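Gamma-glutamyltranspeptidase (Streptomyces lincolnensis, PDB 6J3I) probably acts as a gamma-glutamyl transferase of the N-terminal nucleophile (Ntn) hydrolase superfamily, being a homologue of the LmbA-like glutamyltranspeptidases. Local coordinates at residues L283-L288 / E307-A312. The protein carries 1 engineered substitution. Residues are numbered along the deposited sequence; the frame is centred on the assembly and turned at random.
Sequences LQQLAL and EGCKLA
Ala312 sets its methyl among Gln284, Gln285 and Leu288 where two helices of the gamma-glutamyltranspeptidase (Ntn hydrolase) fold cross, a worked example of how small residues let helices pack closely. The axes of 283-288 and 307-312 come within 8.9 Å and make an angle of 127°, nearer perpendicular than antiparallel. Gly308, one turn before Ala312, faces the first helix without a side chain, and the two together give Leu288 and the glutamine stems room to approach.

Apolar packing carries most of the contact. Ala312 CB lies 3.5 Å from Gln285 CG and 4.0 Å from Gln284 CB. From Leu288 the CD2 branch does the touching, reaching Leu311 CB at 3.9 Å and abutting the carbonyl oxygen of Gly308, with CD2 3.1 Å from Gly308 O, which accepts the helical bond from Ala312 N.

The polar ends of the glutamines are anchored outside this pair of segments. Gln284 OE1 is hydrogen-bonded to Tyr320 OH and NE2 to Asp315 OD2, tying the first helix to the C-terminal part of helix 299-319 and the residue just beyond it. Gln285 NE2 donates to the backbone oxygens of Val281 and Asp507, the latter at the start of helix 506-519. With CG beside its own backbone N (chi1 -68°) and the chain extended beyond, Gln285 reaches along Cys309, placing OE1 3.5 Å from Cys309 CB.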
ATOM      1  N   LEU A 283       9.314  12.106  -1.393  1.00 21.94           N
ATOM      2  CA  LEU A 283       9.584  13.488  -1.778  1.00 21.72           C
ATOM      3  C   LEU A 283      10.613  14.157  -0.862  1.00 21.70           C
ATOM      4  O   LEU A 283      11.594  14.738  -1.336  1.00 21.63           O
ATOM      5  CB  LEU A 283       8.255  14.280  -1.820  1.00 21.79           C
ATOM      6  CG  LEU A 283       7.404  14.178  -3.102  1.00 21.84           C
ATOM      7  CD1 LEU A 283       7.578  12.871  -3.861  1.00 22.26           C
ATOM      8  CD2 LEU A 283       5.927  14.429  -2.856  1.00 22.14           C
ATOM      9  N   GLN A 284      10.413  14.043   0.445  1.00 21.93           N
ATOM     10  CA  GLN A 284      11.357  14.628   1.413  1.00 22.60           C
ATOM     11  C   GLN A 284      12.787  14.087   1.303  1.00 23.34           C
ATOM     12  O   GLN A 284      13.753  14.806   1.578  1.00 23.16           O
ATOM     13  CB  GLN A 284      10.847  14.455   2.844  1.00 22.33           C
ATOM     14  CG  GLN A 284       9.739  15.432   3.217  1.00 21.84           C
ATOM     15  CD  GLN A 284       9.533  15.543   4.712  1.00 21.81           C
ATOM     16  OE1 GLN A 284       8.451  15.265   5.211  1.00 22.44           O
ATOM     17  NE2 GLN A 284      10.578  15.949   5.439  1.00 21.22           N
ATOM     18  N   GLN A 285      12.919  12.824   0.917  1.00 24.58           N
ATOM     19  CA  GLN A 285      14.238  12.218   0.745  1.00 25.19           C
ATOM     20  C   GLN A 285      14.940  12.754  -0.499  1.00 26.23           C
ATOM     21  O   GLN A 285      16.158  12.878  -0.511  1.00 26.74           O
ATOM     22  CB  GLN A 285      14.132  10.704   0.676  1.00 24.53           C
ATOM     23  CG  GLN A 285      13.720  10.057   1.979  1.00 24.49           C
ATOM     24  CD  GLN A 285      13.355   8.600   1.780  1.00 24.48           C
ATOM     25  OE1 GLN A 285      14.233   7.733   1.710  1.00 24.14           O
ATOM     26  NE2 GLN A 285      12.057   8.323   1.667  1.00 22.85           N
ATOM     27  N   LEU A 286      14.167  13.055  -1.536  1.00 27.74           N
ATOM     28  CA  LEU A 286      14.702  13.673  -2.746  1.00 28.94           C
ATOM     29  C   LEU A 286      15.281  15.049  -2.419  1.00 29.71           C
ATOM     30  O   LEU A 286      16.478  15.284  -2.600  1.00 30.10           O
ATOM     31  CB  LEU A 286      13.624  13.755  -3.846  1.00 29.31           C
ATOM     32  CG  LEU A 286      13.663  12.774  -5.038  1.00 29.26           C
ATOM     33  CD1 LEU A 286      14.508  11.527  -4.824  1.00 29.63           C
ATOM     34  CD2 LEU A 286      12.255  12.374  -5.461  1.00 28.53           C
ATOM     35  N   ALA A 287      14.438  15.926  -1.883  1.00 30.32           N
ATOM     36  CA  ALA A 287      14.841  17.279  -1.465  1.00 30.66           C
ATOM     37  C   ALA A 287      16.066  17.334  -0.541  1.00 30.89           C
ATOM     38  O   ALA A 287      16.795  18.327  -0.537  1.00 31.88           O
ATOM     39  CB  ALA A 287      13.672  17.975  -0.800  1.00 30.67           C
ATOM     40  N   LEU A 288      16.259  16.275   0.242  1.00 31.92           N
ATOM     41  CA  LEU A 288      17.442  16.091   1.104  1.00 32.38           C
ATOM     42  C   LEU A 288      18.748  15.854   0.373  1.00 33.40           C
ATOM     43  O   LEU A 288      19.816  16.163   0.901  1.00 34.62           O
ATOM     44  CB  LEU A 288      17.227  14.914   2.076  1.00 32.35           C
ATOM     45  CG  LEU A 288      16.902  15.200   3.557  1.00 33.13           C
ATOM     46  CD1 LEU A 288      16.073  16.455   3.791  1.00 33.06           C
ATOM     47  CD2 LEU A 288      16.199  14.001   4.173  1.00 32.89           C
ATOM     48  N   GLU A 307      20.716   7.592   6.105  1.00 29.33           N
ATOM     49  CA  GLU A 307      20.642   8.730   7.032  1.00 28.64           C
ATOM     50  C   GLU A 307      19.597   9.766   6.623  1.00 27.47           C
ATOM     51  O   GLU A 307      18.905  10.315   7.469  1.00 27.22           O
ATOM     52  CB  GLU A 307      22.013   9.401   7.159  1.00 28.90           C
ATOM     53  CG  GLU A 307      23.042   8.560   7.883  1.00 29.10           C
ATOM     54  CD  GLU A 307      22.536   8.102   9.227  1.00 30.25           C
ATOM     55  OE1 GLU A 307      22.479   6.878   9.455  1.00 30.19           O
ATOM     56  OE2 GLU A 307      22.157   8.970  10.048  1.00 31.75           O
ATOM     57  N   GLY A 308      19.503  10.023   5.324  1.00 26.79           N
ATOM     58  CA  GLY A 308      18.450  10.864   4.769  1.00 27.02           C
ATOM     59  C   GLY A 308      17.043  10.320   4.990  1.00 26.97           C
ATOM     60  O   GLY A 308      16.115  11.083   5.252  1.00 27.83           O
ATOM     61  N   CYS A 309      16.882   9.003   4.899  1.00 26.28           N
ATOM     62  CA  CYS A 309      15.586   8.370   5.164  1.00 26.35           C
ATOM     63  C   CYS A 309      15.156   8.533   6.629  1.00 26.38           C
ATOM     64  O   CYS A 309      13.986   8.818   6.902  1.00 26.41           O
ATOM     65  CB  CYS A 309      15.607   6.886   4.773  1.00 26.40           C
ATOM     66  SG  CYS A 309      14.120   5.945   5.214  1.00 24.82           S
ATOM     67  N   LYS A 310      16.099   8.359   7.554  1.00 26.66           N
ATOM     68  CA  LYS A 310      15.857   8.584   8.999  1.00 27.08           C
ATOM     69  C   LYS A 310      15.342   9.991   9.282  1.00 27.27           C
ATOM     70  O   LYS A 310      14.302  10.162   9.923  1.00 26.72           O
ATOM     71  CB  LYS A 310      17.130   8.311   9.813  1.00 26.85           C
ATOM     72  CG  LYS A 310      17.303   6.837  10.154  1.00 27.06           C
ATOM     73  CD  LYS A 310      18.651   6.252   9.760  1.00 27.41           C
ATOM     74  CE  LYS A 310      19.570   6.037  10.945  1.00 27.77           C
ATOM     75  NZ  LYS A 310      20.740   5.174  10.614  1.00 27.67           N
ATOM     76  N   LEU A 311      16.072  10.980   8.778  1.00 28.00           N
ATOM     77  CA  LEU A 311      15.637  12.378   8.816  1.00 28.74           C
ATOM     78  C   LEU A 311      14.209  12.545   8.294  1.00 28.08           C
ATOM     79  O   LEU A 311      13.359  13.112   8.974  1.00 28.40           O
ATOM     80  CB  LEU A 311      16.611  13.267   8.016  1.00 29.77           C
ATOM     81  CG  LEU A 311      17.763  14.011   8.729  1.00 30.76           C
ATOM     82  CD1 LEU A 311      17.820  13.842  10.246  1.00 31.19           C
ATOM     83  CD2 LEU A 311      19.106  13.643   8.109  1.00 31.04           C
ATOM     84  N   ALA A 312      13.963  12.028   7.097  1.00 27.73           N
ATOM     85  CA  ALA A 312      12.675  12.185   6.417  1.00 27.20           C
ATOM     86  C   ALA A 312      11.528  11.494   7.146  1.00 27.11           C
ATOM     87  O   ALA A 312      10.408  12.016   7.190  1.00 26.55           O
ATOM     88  CB  ALA A 312      12.777  11.668   4.991  1.00 27.22           C
TER